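Local coordinates for protein HTH-type transcriptional regulator MmpR5 (Mycobacterium tuberculosis, PDB 4NB5) that represses transcription by binding directly to promoter regions, controlling its own expression and that of the MmpS2-MmpL2, MmpS4-MmpL4 and MmpS5-MmpL5 transport systems, at residues Thr33-Leu39 against Asn70-Leu74; Arg38-Leu43 against Leu56-Leu60; Met111-Gln115 against Leu143-Glu147. All blocks are in the same frame, centred on the assembly; numbering follows the deposited sequence.

In the fold
After helix 16-28, helix 34-45 supplies one side of both contact 1 and contact 2. It is met by helix 53-59 in contact 2, which closes a short loop of 12 residues, and then by helix 64-77 in contact 1, whose longer loop encloses that of contact 2. The two share Arg38 and Leu39, touch through Leu74 with Leu40 and Leu35 with Leu60, and tie helices 34-45, 53-59 and 64-77 together in the DNA-binding region. Contact 3 follows in series, pairing helices 99-124 and 134-159. Its centre is about 25 Å from that of contact 1 and about 32 Å from that of contact 2, on the opposite side of the chain's centre from contact 2.

Contact 1: Thr33-Leu39 against Asn70-Leu74; sequences TRLAGRL and NARML
Thr33 and Asn70 form the polar corner of an otherwise apolar, buried helix-helix contact in the winged helix-turn-helix domain of this MarR-type regulator. The start of helix 34-45 meets helix 64-77, which by its place in the fold is probably the recognition helix of the helix-turn-helix, and the two short segments cross at -67° with their axes 9.3 Å apart. Asn70 fits against the first turn of helix 34-45, its CA close to that of Ala36.

Thr33 is the N-cap of that helix. Its OG1 sits between the backbone N and the carbonyl carbon (chi1 66°), from where it accepts the N-H of Ala36 over 3.1 Å. The same hydroxyl gives its proton to the Asn70 side chain, Thr33 OG1 to Asn70 OD1 2.5 Å, approaching from above the plane of the amide carbonyl. A residue of the neighbouring helix thus holds the capping hydroxyl. The other end of the amide is held too, since Asn70 ND2 donates to Gly66 O one turn earlier in its own helix. With oxygen and nitrogen both engaged, these partners favour the modelled orientation of the amide. Leu35 lies beside the nitrogen end, its CD2 3.5 Å from Asn70 ND2, while the Ala36 methyl touches the oxygen end, CB to OD1 3.5 Å.

One turn further on, the contact becomes hydrocarbon. Leu39 sends CD2 against Ala71, with 4.1 Å to its CB, and obliquely past Leu74. Phe27 of helix 16-28 touches both Ala36 and Leu74, bringing a third helix to this packing. The branch of Leu74 that does most of the work is CD1, lodged between the Ala36 backbone and Leu39: it is 3.6 Å from Ala36 O and 3.8 Å from Leu39 CG.

Contact 2: Arg38-Leu43 against Leu56-Leu60; sequences RLLGWL and LATAL
Arg38 reaches Leu60 end-on and grips a single backbone oxygen with two nitrogens: NH1 lies 3.1 Å and NH2 3.0 Å from Leu60 O. That oxygen sits close to the guanidinium plane, but the two bonds differ at the carbonyl. NH1 comes in on a lone pair, whereas NH2 stands above the carbonyl plane. A bend in the arginine chain at chi3 (66°) turns the group back toward its acceptor, and Leu60 CD2 lies over one guanidinium face.

Further along helix 34-45, Trp42 lays a face of its six-membered ring on the Ala59 methyl, a CH-pi contact with CB 3.8 Å from the ring centroid. Leu56 CD2 meets the pyrrole side obliquely, 3.4 Å from Trp42 CD1, and also touches Leu39 CD1 at 3.9 Å. Leu60 CD1 rests on the backbone of Leu39, 3.8 Å from its CA.

Around this shell, Gln51 OE1 accepts from Trp42 NE1 and ties the indole to strand 51-52, just ahead of the helix-turn-helix. Ile67 of helix 64-77 and Phe93 of strand 92-95 pack on Leu56, while Leu43 O bonds to Arg135 of the second subunit. Leu60 O lies near the C-terminal side of helix 53-59, whose dipole would probably make it a better acceptor, and the arginine's positive charge probably strengthens the pair of hydrogen bonds.

Contact 3: Met111-Gln115 against Leu143-Glu147; sequences MAELQ and LAYME
Met111 and Leu143 face each other where two long helices run side by side, and Glu147, one turn beyond Leu143, reaches across to helix 99-124. Leu143 forks over that helix: CD1 comes to 3.6 Å from Leu114 CB, and CD2 packs on the first carbons of Met111, 4.0 Å from its CB. The CB of Met111 also lies against the aliphatic part of Glu147, 3.6 Å from CG. Beyond that, the thioether is modelled in two conformers; in the one given, SD lies by Met146 CB and the methyl over the backbone at Glu147, a placement to be read with caution.

The segments are nearly antiparallel, at 158° between their directions, with axes 9.3 Å apart. Helices 99-124 and 134-159 belong to the helical dimerisation region of the MarR fold, and the second subunit is close by: its Tyr26 packs on Leu114 and its Val150 on Met146.

The carboxylate of Glu147 is the polar end of the contact. Its chain is extended beyond CG and carries the oxygens across to Gln115, whose NE2 donates to Glu147 OE2 over 2.6 Å, with a bent N-H...O angle of 136°. Gln115 meets it by an equally stretched route, CG anti to the backbone N (chi1 -164°), and its amide passes over Ala144, NE2 lying 3.9 Å from CB. Amide and carboxylate planes are well turned from each other. OE2 takes this bond on its syn side, out of the carboxylate plane, while two backbone acceptors crowd it: Met111 O and Leu143 O each lie 3.2 Å from Glu147 OE2. Such a cluster of oxygens might raise the proton affinity of the carboxylate, with the Gln115 amide working against that. Ala112 borders the other oxygen, its CB 3.7 Å from Glu147 OE1.

Contact 1: Thr33-Leu39 against Asn70-Leu74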
loop_
_atom_site.group_PDB
_atom_site.type_symbol
_atom_site.label_atom_id
_atom_site.label_comp_id
_atom_site.label_asym_id
_atom_site.label_seq_id
_atom_site.Cartn_x
_atom_site.Cartn_y
_atom_site.Cartn_z
ATOM N N THR B 33 -0.585 16.481 -10.672
ATOM C CA THR B 33 -0.276 17.876 -10.385
ATOM C C THR B 33 1.218 18.172 -10.516
ATOM O O THR B 33 2.071 17.353 -10.160
ATOM C CB THR B 33 -0.706 18.290 -8.967
ATOM O OG1 THR B 33 0.081 17.583 -8.002
ATOM C CG2 THR B 33 -2.182 17.999 -8.739
ATOM N N ARG B 34 1.517 19.362 -11.016
ATOM C CA ARG B 34 2.887 19.826 -11.141
ATOM C C ARG B 34 3.552 19.860 -9.766
ATOM O O ARG B 34 4.707 19.462 -9.614
ATOM C CB ARG B 34 2.906 21.217 -11.790
ATOM C CG ARG B 34 4.287 21.765 -12.075
ATOM C CD ARG B 34 4.236 23.075 -12.860
ATOM N NE ARG B 34 3.774 22.856 -14.230
ATOM C CZ ARG B 34 4.540 22.394 -15.219
ATOM N NH1 ARG B 34 5.816 22.094 -15.004
ATOM N NH2 ARG B 34 4.030 22.224 -16.429
ATOM N N LEU B 35 2.819 20.315 -8.756
ATOM C CA LEU B 35 3.403 20.457 -7.424
ATOM C C LEU B 35 3.806 19.109 -6.828
ATOM O O LEU B 35 4.832 19.010 -6.153
ATOM C CB LEU B 35 2.464 21.217 -6.486
ATOM C CG LEU B 35 2.975 21.448 -5.062
ATOM C CD1 LEU B 35 4.369 22.066 -5.045
ATOM C CD2 LEU B 35 1.986 22.347 -4.329
ATOM N N ALA B 36 3.019 18.063 -7.082
ATOM C CA ALA B 36 3.388 16.730 -6.621
ATOM C C ALA B 36 4.726 16.292 -7.218
ATOM O O ALA B 36 5.566 15.737 -6.516
ATOM C CB ALA B 36 2.301 15.729 -6.970
ATOM N N GLY B 37 4.907 16.523 -8.515
ATOM C CA GLY B 37 6.158 16.199 -9.176
ATOM C C GLY B 37 7.336 16.980 -8.612
ATOM O O GLY B 37 8.410 16.423 -8.386
ATOM N N ARG B 38 7.135 18.280 -8.406
ATOM C CA ARG B 38 8.191 19.132 -7.854
ATOM C C ARG B 38 8.543 18.717 -6.433
ATOM O O ARG B 38 9.719 18.682 -6.062
ATOM C CB ARG B 38 7.771 20.606 -7.902
ATOM C CG ARG B 38 7.644 21.160 -9.313
ATOM C CD ARG B 38 7.069 22.579 -9.310
ATOM N NE ARG B 38 7.993 23.525 -8.683
ATOM C CZ ARG B 38 7.663 24.432 -7.763
ATOM N NH1 ARG B 38 6.414 24.554 -7.326
ATOM N NH2 ARG B 38 8.605 25.229 -7.275
ATOM N N LEU B 39 7.521 18.391 -5.641
ATOM C CA LEU B 39 7.725 17.910 -4.277
ATOM C C LEU B 39 8.522 16.604 -4.238
ATOM O O LEU B 39 9.456 16.462 -3.440
ATOM C CB LEU B 39 6.387 17.758 -3.549
ATOM C CG LEU B 39 6.487 17.189 -2.134
ATOM C CD1 LEU B 39 7.421 18.019 -1.271
ATOM C CD2 LEU B 39 5.109 17.105 -1.494
ATOM N N ASN B 70 -0.617 17.494 -1.721
ATOM C CA ASN B 70 0.307 16.763 -2.582
ATOM C C ASN B 70 1.211 15.795 -1.826
ATOM O O ASN B 70 1.574 14.743 -2.354
ATOM C CB ASN B 70 1.096 17.724 -3.460
ATOM C CG ASN B 70 0.235 18.334 -4.530
ATOM O OD1 ASN B 70 -0.160 17.656 -5.479
ATOM N ND2 ASN B 70 -0.113 19.603 -4.363
ATOM N N ALA B 71 1.556 16.124 -0.586
ATOM C CA ALA B 71 2.293 15.182 0.246
ATOM C C ALA B 71 1.447 13.932 0.488
ATOM O O ALA B 71 1.943 12.806 0.439
ATOM C CB ALA B 71 2.696 15.826 1.563
ATOM N N ARG B 72 0.160 14.141 0.744
ATOM C CA ARG B 72 -0.760 13.037 0.969
ATOM C C ARG B 72 -0.790 12.099 -0.239
ATOM O O ARG B 72 -0.809 10.879 -0.082
ATOM C CB ARG B 72 -2.160 13.586 1.256
ATOM C CG ARG B 72 -3.188 12.524 1.628
ATOM C CD ARG B 72 -4.511 13.163 2.034
ATOM N NE ARG B 72 -4.301 14.298 2.936
ATOM C CZ ARG B 72 -4.735 15.539 2.721
ATOM N NH1 ARG B 72 -5.435 15.849 1.634
ATOM N NH2 ARG B 72 -4.473 16.485 3.613
ATOM N N MET B 73 -0.774 12.676 -1.436
ATOM C CA MET B 73 -0.782 11.895 -2.661
ATOM C C MET B 73 0.487 11.052 -2.781
ATOM O O MET B 73 0.430 9.867 -3.102
ATOM C CB MET B 73 -0.915 12.836 -3.850
ATOM C CG MET B 73 -1.025 12.149 -5.193
ATOM S SD MET B 73 -1.427 13.309 -6.522
ATOM C CE MET B 73 -2.213 14.649 -5.613
ATOM N N LEU B 74 1.634 11.668 -2.523
ATOM C CA LEU B 74 2.896 10.948 -2.636
ATOM C C LEU B 74 3.021 9.855 -1.583
ATOM O O LEU B 74 3.692 8.848 -1.808
ATOM C CB LEU B 74 4.082 11.915 -2.534
ATOM C CG LEU B 74 4.236 12.897 -3.697
ATOM C CD1 LEU B 74 5.406 13.839 -3.448
ATOM C CD2 LEU B 74 4.414 12.180 -5.030
#

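Contact 2: Arg38-Leu43 against Leu56-Leu60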
loop_
_atom_site.group_PDB
_atom_site.type_symbol
_atom_site.label_atom_id
_atom_site.label_comp_id
_atom_site.label_asym_id
_atom_site.label_seq_id
_atom_site.Cartn_x
_atom_site.Cartn_y
_atom_site.Cartn_z
ATOM N N ARG B 38 7.135 18.280 -8.406
ATOM C CA ARG B 38 8.191 19.132 -7.854
ATOM C C ARG B 38 8.543 18.717 -6.433
ATOM O O ARG B 38 9.719 18.682 -6.062
ATOM C CB ARG B 38 7.771 20.606 -7.902
ATOM C CG ARG B 38 7.644 21.160 -9.313
ATOM C CD ARG B 38 7.069 22.579 -9.310
ATOM N NE ARG B 38 7.993 23.525 -8.683
ATOM C CZ ARG B 38 7.663 24.432 -7.763
ATOM N NH1 ARG B 38 6.414 24.554 -7.326
ATOM N NH2 ARG B 38 8.605 25.229 -7.275
ATOM N N LEU B 39 7.521 18.391 -5.641
ATOM C CA LEU B 39 7.725 17.910 -4.277
ATOM C C LEU B 39 8.522 16.604 -4.238
ATOM O O LEU B 39 9.456 16.462 -3.440
ATOM C CB LEU B 39 6.387 17.758 -3.549
ATOM C CG LEU B 39 6.487 17.189 -2.134
ATOM C CD1 LEU B 39 7.421 18.019 -1.271
ATOM C CD2 LEU B 39 5.109 17.105 -1.494
ATOM N N LEU B 40 8.175 15.653 -5.107
ATOM C CA LEU B 40 8.923 14.407 -5.172
ATOM C C LEU B 40 10.362 14.690 -5.594
ATOM O O LEU B 40 11.304 14.164 -5.011
ATOM C CB LEU B 40 8.260 13.427 -6.136
ATOM C CG LEU B 40 8.971 12.081 -6.312
ATOM C CD1 LEU B 40 9.168 11.373 -4.982
ATOM C CD2 LEU B 40 8.215 11.187 -7.274
ATOM N N GLY B 41 10.532 15.533 -6.607
ATOM C CA GLY B 41 11.864 15.905 -7.045
ATOM C C GLY B 41 12.690 16.536 -5.930
ATOM O O GLY B 41 13.854 16.189 -5.733
ATOM N N TRP B 42 12.091 17.469 -5.203
ATOM C CA TRP B 42 12.771 18.108 -4.089
ATOM C C TRP B 42 13.207 17.077 -3.039
ATOM O O TRP B 42 14.334 17.114 -2.555
ATOM C CB TRP B 42 11.878 19.175 -3.448
ATOM C CG TRP B 42 12.558 19.922 -2.337
ATOM C CD1 TRP B 42 12.371 19.745 -0.999
ATOM C CD2 TRP B 42 13.531 20.971 -2.473
ATOM N NE1 TRP B 42 13.166 20.617 -0.291
ATOM C CE2 TRP B 42 13.885 21.371 -1.170
ATOM C CE3 TRP B 42 14.122 21.604 -3.567
ATOM C CZ2 TRP B 42 14.815 22.386 -0.938
ATOM C CZ3 TRP B 42 15.051 22.610 -3.327
ATOM C CH2 TRP B 42 15.388 22.985 -2.022
ATOM N N LEU B 43 12.324 16.145 -2.693
ATOM C CA LEU B 43 12.660 15.169 -1.649
ATOM C C LEU B 43 13.695 14.149 -2.107
ATOM O O LEU B 43 14.281 13.441 -1.287
ATOM C CB LEU B 43 11.394 14.475 -1.133
ATOM C CG LEU B 43 10.480 15.386 -0.314
ATOM C CD1 LEU B 43 9.132 14.741 -0.093
ATOM C CD2 LEU B 43 11.118 15.731 1.033
ATOM N N LEU B 56 9.258 23.011 3.008
ATOM C CA LEU B 56 8.825 22.584 1.683
ATOM C C LEU B 56 8.041 23.686 0.991
ATOM O O LEU B 56 8.254 23.971 -0.189
ATOM C CB LEU B 56 7.977 21.312 1.786
ATOM C CG LEU B 56 8.758 20.092 2.272
ATOM C CD1 LEU B 56 7.830 18.921 2.573
ATOM C CD2 LEU B 56 9.810 19.686 1.251
ATOM N N ALA B 57 7.135 24.321 1.728
ATOM C CA ALA B 57 6.346 25.406 1.168
ATOM C C ALA B 57 7.258 26.543 0.721
ATOM O O ALA B 57 7.031 27.145 -0.322
ATOM C CB ALA B 57 5.337 25.904 2.181
ATOM N N THR B 58 8.296 26.822 1.505
ATOM C CA THR B 58 9.216 27.912 1.193
ATOM C C THR B 58 10.037 27.609 -0.062
ATOM O O THR B 58 10.119 28.429 -0.979
ATOM C CB THR B 58 10.167 28.189 2.371
ATOM O OG1 THR B 58 9.416 28.702 3.474
ATOM C CG2 THR B 58 11.229 29.204 1.986
ATOM N N ALA B 59 10.617 26.415 -0.097
ATOM C CA ALA B 59 11.503 26.002 -1.184
ATOM C C ALA B 59 10.786 25.973 -2.531
ATOM O O ALA B 59 11.376 26.309 -3.568
ATOM C CB ALA B 59 12.088 24.626 -0.875
ATOM N N LEU B 60 9.524 25.563 -2.512
ATOM C CA LEU B 60 8.746 25.358 -3.734
ATOM C C LEU B 60 7.801 26.523 -4.048
ATOM O O LEU B 60 7.019 26.455 -4.996
ATOM C CB LEU B 60 7.949 24.051 -3.616
ATOM C CG LEU B 60 8.824 22.812 -3.429
ATOM C CD1 LEU B 60 7.977 21.559 -3.191
ATOM C CD2 LEU B 60 9.736 22.629 -4.634
#

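Contact 3: Met111-Gln115 against Leu143-Glu147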
loop_
_atom_site.group_PDB
_atom_site.type_symbol
_atom_site.label_atom_id
_atom_site.label_comp_id
_atom_site.label_asym_id
_atom_site.label_seq_id
_atom_site.Cartn_x
_atom_site.Cartn_y
_atom_site.Cartn_z
ATOM N N MET B 111 -2.814 -3.065 -9.223
ATOM C CA MET B 111 -3.175 -4.030 -10.241
ATOM C C MET B 111 -4.139 -5.074 -9.673
ATOM O O MET B 111 -5.065 -5.490 -10.356
ATOM C CB MET B 111 -1.928 -4.672 -10.846
ATOM C CG MET B 111 -1.058 -3.667 -11.587
ATOM S SD MET B 111 0.318 -4.400 -12.495
ATOM C CE MET B 111 1.138 -5.287 -11.175
ATOM N N ALA B 112 -3.941 -5.469 -8.417
ATOM C CA ALA B 112 -4.860 -6.406 -7.772
ATOM C C ALA B 112 -6.264 -5.818 -7.682
ATOM O O ALA B 112 -7.252 -6.509 -7.902
ATOM C CB ALA B 112 -4.362 -6.777 -6.390
ATOM N N GLU B 113 -6.345 -4.533 -7.354
ATOM C CA GLU B 113 -7.626 -3.851 -7.243
ATOM C C GLU B 113 -8.315 -3.787 -8.601
ATOM O O GLU B 113 -9.528 -3.955 -8.695
ATOM C CB GLU B 113 -7.434 -2.447 -6.674
ATOM C CG GLU B 113 -6.973 -2.449 -5.231
ATOM C CD GLU B 113 -6.722 -1.058 -4.681
ATOM O OE1 GLU B 113 -6.529 -0.939 -3.453
ATOM O OE2 GLU B 113 -6.717 -0.086 -5.467
ATOM N N LEU B 114 -7.534 -3.546 -9.650
ATOM C CA LEU B 114 -8.073 -3.516 -11.006
ATOM C C LEU B 114 -8.558 -4.895 -11.433
ATOM O O LEU B 114 -9.562 -5.016 -12.134
ATOM C CB LEU B 114 -7.018 -3.011 -11.992
ATOM C CG LEU B 114 -6.858 -1.496 -12.053
ATOM C CD1 LEU B 114 -5.648 -1.127 -12.899
ATOM C CD2 LEU B 114 -8.117 -0.851 -12.612
ATOM N N GLN B 115 -7.858 -5.937 -10.996
ATOM C CA GLN B 115 -8.269 -7.290 -11.311
ATOM C C GLN B 115 -9.626 -7.587 -10.672
ATOM O O GLN B 115 -10.487 -8.216 -11.282
ATOM C CB GLN B 115 -7.212 -8.291 -10.842
ATOM C CG GLN B 115 -7.380 -9.660 -11.462
ATOM C CD GLN B 115 -6.476 -10.713 -10.852
ATOM O OE1 GLN B 115 -6.827 -11.894 -10.816
ATOM N NE2 GLN B 115 -5.308 -10.297 -10.379
ATOM N N LEU B 143 -3.288 -8.560 -15.925
ATOM C CA LEU B 143 -3.012 -8.049 -14.585
ATOM C C LEU B 143 -2.552 -9.160 -13.634
ATOM O O LEU B 143 -1.591 -8.978 -12.883
ATOM C CB LEU B 143 -4.236 -7.333 -14.017
ATOM C CG LEU B 143 -4.636 -6.035 -14.731
ATOM C CD1 LEU B 143 -6.008 -5.568 -14.272
ATOM C CD2 LEU B 143 -3.592 -4.970 -14.486
ATOM N N ALA B 144 -3.232 -10.300 -13.659
ATOM C CA ALA B 144 -2.840 -11.429 -12.814
ATOM C C ALA B 144 -1.392 -11.822 -13.099
ATOM O O ALA B 144 -0.603 -12.057 -12.185
ATOM C CB ALA B 144 -3.762 -12.613 -13.052
ATOM N N TYR B 145 -1.042 -11.894 -14.376
ATOM C CA TYR B 145 0.298 -12.301 -14.777
ATOM C C TYR B 145 1.334 -11.260 -14.328
ATOM O O TYR B 145 2.366 -11.613 -13.748
ATOM C CB TYR B 145 0.335 -12.519 -16.291
ATOM C CG TYR B 145 1.699 -12.691 -16.913
ATOM C CD1 TYR B 145 2.398 -13.884 -16.809
ATOM C CD2 TYR B 145 2.281 -11.657 -17.630
ATOM C CE1 TYR B 145 3.643 -14.036 -17.397
ATOM C CE2 TYR B 145 3.520 -11.798 -18.215
ATOM C CZ TYR B 145 4.195 -12.988 -18.101
ATOM O OH TYR B 145 5.432 -13.118 -18.694
ATOM N N MET B 146 1.050 -9.980 -14.561
ATOM C CA MET B 146 2.012 -8.928 -14.226
ATOM C C MET B 146 2.182 -8.760 -12.720
ATOM O O MET B 146 3.276 -8.470 -12.240
ATOM C CB MET B 146 1.593 -7.599 -14.862
ATOM C CG MET B 146 1.692 -7.581 -16.383
ATOM S SD MET B 146 3.339 -7.936 -17.053
ATOM C CE MET B 146 4.324 -7.067 -15.884
ATOM N N GLU B 147 1.111 -8.961 -11.964
ATOM C CA GLU B 147 1.209 -8.911 -10.513
ATOM C C GLU B 147 2.234 -9.935 -10.027
ATOM O O GLU B 147 3.069 -9.638 -9.175
ATOM C CB GLU B 147 -0.142 -9.218 -9.878
ATOM C CG GLU B 147 -1.181 -8.122 -10.052
ATOM C CD GLU B 147 -2.569 -8.586 -9.671
ATOM O OE1 GLU B 147 -2.703 -9.200 -8.591
ATOM O OE2 GLU B 147 -3.521 -8.348 -10.453
#